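Local atomic coordinates of flavohemoglobin (Malassezia yamatoensis, PDB entry 6O0A), a protein that binds heme and flavin-adenine dinucleotide and, as a flavohemoglobin, probably detoxifies nitric oxide using electrons passed from NAD(P)H through the flavin to the heme. Residues S279-V293 / I362-F376. Sequence-based numbering, arbitrary orientation.
Sequences SPLVLICAGIGVTPV and IPANASVFLCGPLKF. With FAD (flavin-adenine dinucleotide), chain B.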
loop_
_atom_site.group_PDB
_atom_site.type_symbol
_atom_site.label_atom_id
_atom_site.label_comp_id
_atom_site.label_asym_id
_atom_site.label_seq_id
_atom_site.Cartn_x
_atom_site.Cartn_y
_atom_site.Cartn_z
ATOM N N SER A 279 -24.807 -4.368 2.682
ATOM C CA SER A 279 -23.980 -4.998 3.705
ATOM C C SER A 279 -23.423 -3.951 4.672
ATOM O O SER A 279 -23.015 -2.866 4.245
ATOM C CB SER A 279 -22.833 -5.778 3.060
ATOM O OG SER A 279 -22.176 -5.008 2.066
ATOM N N PRO A 280 -23.389 -4.244 5.970
ATOM C CA PRO A 280 -22.812 -3.294 6.926
ATOM C C PRO A 280 -21.301 -3.243 6.802
ATOM O O PRO A 280 -20.655 -4.182 6.329
ATOM C CB PRO A 280 -23.233 -3.847 8.294
ATOM C CG PRO A 280 -23.942 -5.154 8.022
ATOM C CD PRO A 280 -23.685 -5.536 6.603
ATOM N N LEU A 281 -20.736 -2.113 7.235
ATOM C CA LEU A 281 -19.300 -1.881 7.195
ATOM C C LEU A 281 -18.768 -1.655 8.604
ATOM O O LEU A 281 -19.363 -0.914 9.394
ATOM C CB LEU A 281 -18.946 -0.663 6.324
ATOM C CG LEU A 281 -19.253 -0.700 4.826
ATOM C CD1 LEU A 281 -18.968 0.662 4.216
ATOM C CD2 LEU A 281 -18.440 -1.779 4.124
ATOM N N VAL A 282 -17.640 -2.287 8.914
ATOM C CA VAL A 282 -16.945 -2.073 10.177
ATOM C C VAL A 282 -15.550 -1.595 9.818
ATOM O O VAL A 282 -14.819 -2.288 9.099
ATOM C CB VAL A 282 -16.909 -3.343 11.048
ATOM C CG1 VAL A 282 -16.219 -3.055 12.379
ATOM C CG2 VAL A 282 -18.326 -3.872 11.297
ATOM N N LEU A 283 -15.197 -0.394 10.271
ATOM C CA LEU A 283 -13.917 0.223 9.941
ATOM C C LEU A 283 -13.109 0.336 11.227
ATOM O O LEU A 283 -13.539 1.006 12.176
ATOM C CB LEU A 283 -14.125 1.592 9.288
ATOM C CG LEU A 283 -15.151 1.626 8.145
ATOM C CD1 LEU A 283 -15.291 3.047 7.603
ATOM C CD2 LEU A 283 -14.743 0.673 7.017
ATOM N N ILE A 284 -11.952 -0.321 11.265
ATOM C CA ILE A 284 -11.143 -0.414 12.479
ATOM C C ILE A 284 -9.756 0.129 12.164
ATOM O O ILE A 284 -9.089 -0.361 11.241
ATOM C CB ILE A 284 -11.061 -1.857 12.993
ATOM C CG1 ILE A 284 -12.467 -2.387 13.314
ATOM C CG2 ILE A 284 -10.134 -1.936 14.192
ATOM C CD1 ILE A 284 -12.492 -3.821 13.828
ATOM N N CYS A 285 -9.308 1.126 12.929
ATOM C CA CYS A 285 -8.032 1.754 12.616
ATOM C C CYS A 285 -7.279 2.145 13.881
ATOM O O CYS A 285 -7.840 2.227 14.977
ATOM C CB CYS A 285 -8.211 2.991 11.711
ATOM S SG CYS A 285 -9.177 4.323 12.450
ATOM N N ALA A 286 -5.981 2.393 13.707
ATOM C CA ALA A 286 -5.127 2.873 14.780
ATOM C C ALA A 286 -4.249 3.990 14.244
ATOM O O ALA A 286 -3.742 3.905 13.122
ATOM C CB ALA A 286 -4.240 1.759 15.352
ATOM N N GLY A 287 -4.071 5.027 15.056
ATOM C CA GLY A 287 -3.126 6.081 14.697
ATOM C C GLY A 287 -3.486 6.722 13.371
ATOM O O GLY A 287 -4.650 7.033 13.098
ATOM N N ILE A 288 -2.474 6.899 12.511
ATOM C CA ILE A 288 -2.693 7.543 11.217
ATOM C C ILE A 288 -3.399 6.619 10.239
ATOM O O ILE A 288 -3.785 7.058 9.145
ATOM C CB ILE A 288 -1.347 8.072 10.667
ATOM C CG1 ILE A 288 -1.580 9.166 9.622
ATOM C CG2 ILE A 288 -0.501 6.933 10.097
ATOM C CD1 ILE A 288 -2.400 10.342 10.129
ATOM N N GLY A 289 -3.659 5.372 10.637
ATOM C CA GLY A 289 -4.527 4.501 9.865
ATOM C C GLY A 289 -5.942 5.033 9.715
ATOM O O GLY A 289 -6.722 4.465 8.952
ATOM N N VAL A 290 -6.274 6.118 10.415
ATOM C CA VAL A 290 -7.542 6.802 10.210
ATOM C C VAL A 290 -7.689 7.360 8.799
ATOM O O VAL A 290 -8.802 7.638 8.374
ATOM C CB VAL A 290 -7.692 7.931 11.260
ATOM C CG1 VAL A 290 -6.814 9.120 10.909
ATOM C CG2 VAL A 290 -9.143 8.375 11.365
ATOM N N THR A 291 -6.597 7.562 8.052
ATOM C CA THR A 291 -6.753 8.345 6.827
ATOM C C THR A 291 -7.652 7.670 5.786
ATOM O O THR A 291 -8.555 8.348 5.266
ATOM C CB THR A 291 -5.380 8.747 6.266
ATOM O OG1 THR A 291 -4.547 7.603 6.045
ATOM C CG2 THR A 291 -4.662 9.715 7.229
ATOM N N PRO A 292 -7.516 6.374 5.455
ATOM C CA PRO A 292 -8.540 5.772 4.572
ATOM C C PRO A 292 -9.934 5.752 5.187
ATOM O O PRO A 292 -10.929 5.890 4.463
ATOM C CB PRO A 292 -8.011 4.347 4.320
ATOM C CG PRO A 292 -7.037 4.088 5.411
ATOM C CD PRO A 292 -6.436 5.414 5.771
ATOM N N VAL A 293 -10.031 5.594 6.506
ATOM C CA VAL A 293 -11.339 5.588 7.163
ATOM C C VAL A 293 -12.065 6.911 6.919
ATOM O O VAL A 293 -13.247 6.940 6.550
ATOM C CB VAL A 293 -11.167 5.287 8.663
ATOM C CG1 VAL A 293 -12.488 5.466 9.416
ATOM C CG2 VAL A 293 -10.636 3.856 8.868
ATOM N N ILE A 362 -20.806 -8.260 15.099
ATOM C CA ILE A 362 -20.416 -8.188 13.697
ATOM C C ILE A 362 -21.092 -9.345 12.962
ATOM O O ILE A 362 -20.757 -10.516 13.204
ATOM C CB ILE A 362 -18.892 -8.230 13.527
ATOM C CG1 ILE A 362 -18.233 -7.107 14.334
ATOM C CG2 ILE A 362 -18.510 -8.104 12.054
ATOM C CD1 ILE A 362 -16.728 -7.062 14.202
ATOM N N PRO A 363 -22.038 -9.075 12.071
ATOM C CA PRO A 363 -22.722 -10.158 11.358
ATOM C C PRO A 363 -21.875 -10.741 10.232
ATOM O O PRO A 363 -20.885 -10.159 9.780
ATOM C CB PRO A 363 -23.975 -9.475 10.802
ATOM C CG PRO A 363 -23.565 -8.048 10.635
ATOM C CD PRO A 363 -22.618 -7.755 11.769
ATOM N N ALA A 364 -22.309 -11.917 9.768
ATOM C CA ALA A 364 -21.547 -12.673 8.780
ATOM C C ALA A 364 -21.519 -12.004 7.413
ATOM O O ALA A 364 -20.691 -12.378 6.572
ATOM C CB ALA A 364 -22.112 -14.090 8.644
ATOM N N ASN A 365 -22.400 -11.035 7.166
ATOM C CA ASN A 365 -22.405 -10.305 5.905
ATOM C C ASN A 365 -21.677 -8.966 5.986
ATOM O O ASN A 365 -21.644 -8.233 4.993
ATOM C CB ASN A 365 -23.846 -10.094 5.419
ATOM C CG ASN A 365 -24.625 -9.133 6.292
ATOM O OD1 ASN A 365 -24.453 -9.099 7.512
ATOM N ND2 ASN A 365 -25.487 -8.340 5.668
ATOM N N ALA A 366 -21.081 -8.639 7.130
ATOM C CA ALA A 366 -20.311 -7.408 7.258
ATOM C C ALA A 366 -18.943 -7.557 6.611
ATOM O O ALA A 366 -18.322 -8.622 6.669
ATOM C CB ALA A 366 -20.137 -7.028 8.726
ATOM N N SER A 367 -18.482 -6.483 5.976
ATOM C CA SER A 367 -17.083 -6.359 5.598
ATOM C C SER A 367 -16.373 -5.584 6.693
ATOM O O SER A 367 -16.915 -4.613 7.233
ATOM C CB SER A 367 -16.920 -5.644 4.256
ATOM O OG SER A 367 -17.513 -6.378 3.199
ATOM N N VAL A 368 -15.174 -6.037 7.046
ATOM C CA VAL A 368 -14.369 -5.399 8.080
ATOM C C VAL A 368 -13.084 -4.903 7.442
ATOM O O VAL A 368 -12.372 -5.678 6.792
ATOM C CB VAL A 368 -14.053 -6.365 9.234
ATOM C CG1 VAL A 368 -13.242 -5.655 10.290
ATOM C CG2 VAL A 368 -15.338 -6.945 9.822
ATOM N N PHE A 369 -12.782 -3.622 7.641
ATOM C CA PHE A 369 -11.580 -2.987 7.112
ATOM C C PHE A 369 -10.636 -2.641 8.261
ATOM O O PHE A 369 -11.072 -2.086 9.275
ATOM C CB PHE A 369 -11.948 -1.723 6.326
ATOM C CG PHE A 369 -10.768 -0.884 5.942
ATOM C CD1 PHE A 369 -9.964 -1.243 4.872
ATOM C CD2 PHE A 369 -10.458 0.269 6.653
ATOM C CE1 PHE A 369 -8.870 -0.470 4.522
ATOM C CE2 PHE A 369 -9.361 1.058 6.299
ATOM C CZ PHE A 369 -8.568 0.688 5.234
ATOM N N LEU A 370 -9.351 -2.972 8.107
ATOM C CA LEU A 370 -8.332 -2.688 9.113
ATOM C C LEU A 370 -7.253 -1.785 8.535
ATOM O O LEU A 370 -6.756 -2.025 7.433
ATOM C CB LEU A 370 -7.651 -3.966 9.616
ATOM C CG LEU A 370 -8.539 -5.127 10.036
ATOM C CD1 LEU A 370 -7.672 -6.335 10.393
ATOM C CD2 LEU A 370 -9.416 -4.697 11.208
ATOM N N CYS A 371 -6.851 -0.777 9.299
ATOM C CA CYS A 371 -5.674 -0.009 8.912
ATOM C C CYS A 371 -4.967 0.475 10.167
ATOM O O CYS A 371 -5.526 1.265 10.928
ATOM C CB CYS A 371 -6.051 1.170 8.025
ATOM S SG CYS A 371 -4.609 1.946 7.326
ATOM N N GLY A 372 -3.745 0.009 10.368
ATOM C CA GLY A 372 -2.954 0.404 11.506
ATOM C C GLY A 372 -1.581 -0.213 11.390
ATOM O O GLY A 372 -1.235 -0.801 10.363
ATOM N N PRO A 373 -0.771 -0.098 12.440
ATOM C CA PRO A 373 0.532 -0.770 12.433
ATOM C C PRO A 373 0.363 -2.263 12.193
ATOM O O PRO A 373 -0.679 -2.847 12.494
ATOM C CB PRO A 373 1.089 -0.479 13.832
ATOM C CG PRO A 373 0.395 0.771 14.257
ATOM C CD PRO A 373 -1.006 0.648 13.691
ATOM N N LEU A 374 1.400 -2.877 11.619
ATOM C CA LEU A 374 1.332 -4.295 11.289
ATOM C C LEU A 374 0.897 -5.125 12.494
ATOM O O LEU A 374 -0.001 -5.969 12.390
ATOM C CB LEU A 374 2.687 -4.767 10.755
ATOM C CG LEU A 374 2.734 -6.214 10.252
ATOM C CD1 LEU A 374 1.653 -6.470 9.203
ATOM C CD2 LEU A 374 4.112 -6.553 9.704
ATOM N N LYS A 375 1.509 -4.874 13.657
ATOM C CA LYS A 375 1.190 -5.642 14.857
ATOM C C LYS A 375 -0.277 -5.479 15.236
ATOM O O LYS A 375 -0.974 -6.463 15.514
ATOM C CB LYS A 375 2.093 -5.204 16.011
ATOM C CG LYS A 375 1.875 -5.963 17.312
ATOM C CD LYS A 375 2.637 -5.304 18.454
ATOM C CE LYS A 375 2.454 -6.058 19.761
ATOM N NZ LYS A 375 2.995 -7.445 19.683
ATOM N N PHE A 376 -0.760 -4.234 15.247
ATOM C CA PHE A 376 -2.175 -3.965 15.497
ATOM C C PHE A 376 -3.067 -4.766 14.554
ATOM O O PHE A 376 -4.017 -5.428 14.987
ATOM C CB PHE A 376 -2.440 -2.467 15.345
ATOM C CG PHE A 376 -3.897 -2.091 15.383
ATOM C CD1 PHE A 376 -4.544 -1.916 16.598
ATOM C CD2 PHE A 376 -4.611 -1.878 14.209
ATOM C CE1 PHE A 376 -5.879 -1.552 16.645
ATOM C CE2 PHE A 376 -5.964 -1.511 14.252
ATOM C CZ PHE A 376 -6.589 -1.346 15.468
HETATM P PA FAD B . 11.261 5.301 5.905
HETATM O O1A FAD B . 12.501 6.036 5.553
HETATM O O2A FAD B . 10.553 4.636 4.757
HETATM O O5B FAD B . 11.583 4.208 7.023
HETATM C C5B FAD B . 10.587 3.232 7.382
HETATM C C4B FAD B . 11.239 2.327 8.397
HETATM O O4B FAD B . 12.412 1.724 7.803
HETATM C C3B FAD B . 11.759 3.025 9.640
HETATM O O3B FAD B . 10.746 3.197 10.628
HETATM C C2B FAD B . 12.839 2.052 10.123
HETATM O O2B FAD B . 12.285 0.984 10.883
HETATM C C1B FAD B . 13.398 1.510 8.800
HETATM N N9A FAD B . 14.636 2.158 8.377
HETATM C C8A FAD B . 14.767 3.431 7.892
HETATM N N7A FAD B . 16.007 3.786 7.652
HETATM C C5A FAD B . 16.742 2.668 8.011
HETATM C C6A FAD B . 18.126 2.425 8.061
HETATM N N6A FAD B . 19.051 3.325 7.705
HETATM N N1A FAD B . 18.537 1.219 8.515
HETATM C C2A FAD B . 17.616 0.321 8.881
HETATM N N3A FAD B . 16.283 0.441 8.886
HETATM C C4A FAD B . 15.910 1.648 8.446
HETATM N N1 FAD B . 1.758 7.349 6.245
HETATM C C2 FAD B . 1.110 8.408 6.817
HETATM O O2 FAD B . 1.628 9.080 7.719
HETATM N N3 FAD B . -0.168 8.744 6.377
HETATM C C4 FAD B . -0.875 8.101 5.378
HETATM O O4 FAD B . -1.994 8.496 5.047
HETATM C C4X FAD B . -0.180 6.986 4.779
HETATM N N5 FAD B . -0.780 6.324 3.826
HETATM C C5X FAD B . -0.106 5.251 3.251
HETATM C C6 FAD B . -0.737 4.522 2.242
HETATM C C7 FAD B . -0.100 3.448 1.626
HETATM C C7M FAD B . -0.825 2.655 0.566
HETATM C C8 FAD B . 1.207 3.104 2.012
HETATM C C8M FAD B . 1.943 1.974 1.344
HETATM C C9 FAD B . 1.833 3.822 3.025
HETATM C C9A FAD B . 1.187 4.881 3.657
HETATM N N10 FAD B . 1.798 5.620 4.693
HETATM C C10 FAD B . 1.138 6.680 5.278
HETATM C "C1'" FAD B . 3.182 5.335 5.105
HETATM C "C2'" FAD B . 4.204 6.134 4.303
HETATM O "O2'" FAD B . 4.138 5.751 2.930
HETATM C "C3'" FAD B . 5.631 5.944 4.827
HETATM O "O3'" FAD B . 5.925 4.549 4.892
HETATM C "C4'" FAD B . 5.859 6.560 6.207
HETATM O "O4'" FAD B . 5.416 7.918 6.180
HETATM C "C5'" FAD B . 7.305 6.476 6.655
HETATM O "O5'" FAD B . 8.127 7.184 5.698
HETATM P P FAD B . 9.593 7.613 6.159
HETATM O O1P FAD B . 9.638 8.616 7.258
HETATM O O2P FAD B . 10.304 8.090 4.923
HETATM O O3P FAD B . 10.267 6.267 6.682
#
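Ala-286 CB sits over one face of the Phe-376 ring, 3.6 Å from its centroid and only 2° off the ring normal, a nearly ideal CH-pi contact. Ile-284 CG2 reaches the same ring obliquely at CZ. The Phe-369 ring is met at its edge instead: Pro-292 CG lies 3.7 Å from Phe-369 CZ, near the ring plane, and Val-293 CG2 approaches CE2. With CG anti to the backbone N (chi1 170°), Phe-369 extends under helix 290-302, where Phe-296 adds an edge-to-face ring contact. The two rings lie on opposite faces of the sheet formed by strands 281-286 and 367-371, parallel at 14° with axes 4.8 Å apart. Six backbone hydrogen bonds alternate from Ser-367 N to Pro-280 O through Ala-286 N to Cys-371 O; the central pair, Phe-369 N to Val-282 O and Ile-284 N to Phe-369 O, both measure 2.8 Å. These are neighbouring inner strands of the parallel sheet in the NAD-binding domain of the ferredoxin-reductase type, flanked by strands 308-315 and 394-397. Val-282, Ile-284, Val-368 and Leu-370 share a face, on which Ile-284 (on Met-380), Val-368 and Leu-370 (both on Leu-384) touch helix 374-386; Ile-284 CB and Leu-370 CD2 pack side by side at 3.7 Å. Past Ala-286, Gly-289 CA approaches Cys-371 O at 3.5 Å in a CA-H...O contact, while Ile-288 CG1 lies 3.6 Å from FAD N3, bringing the turn against the flavin.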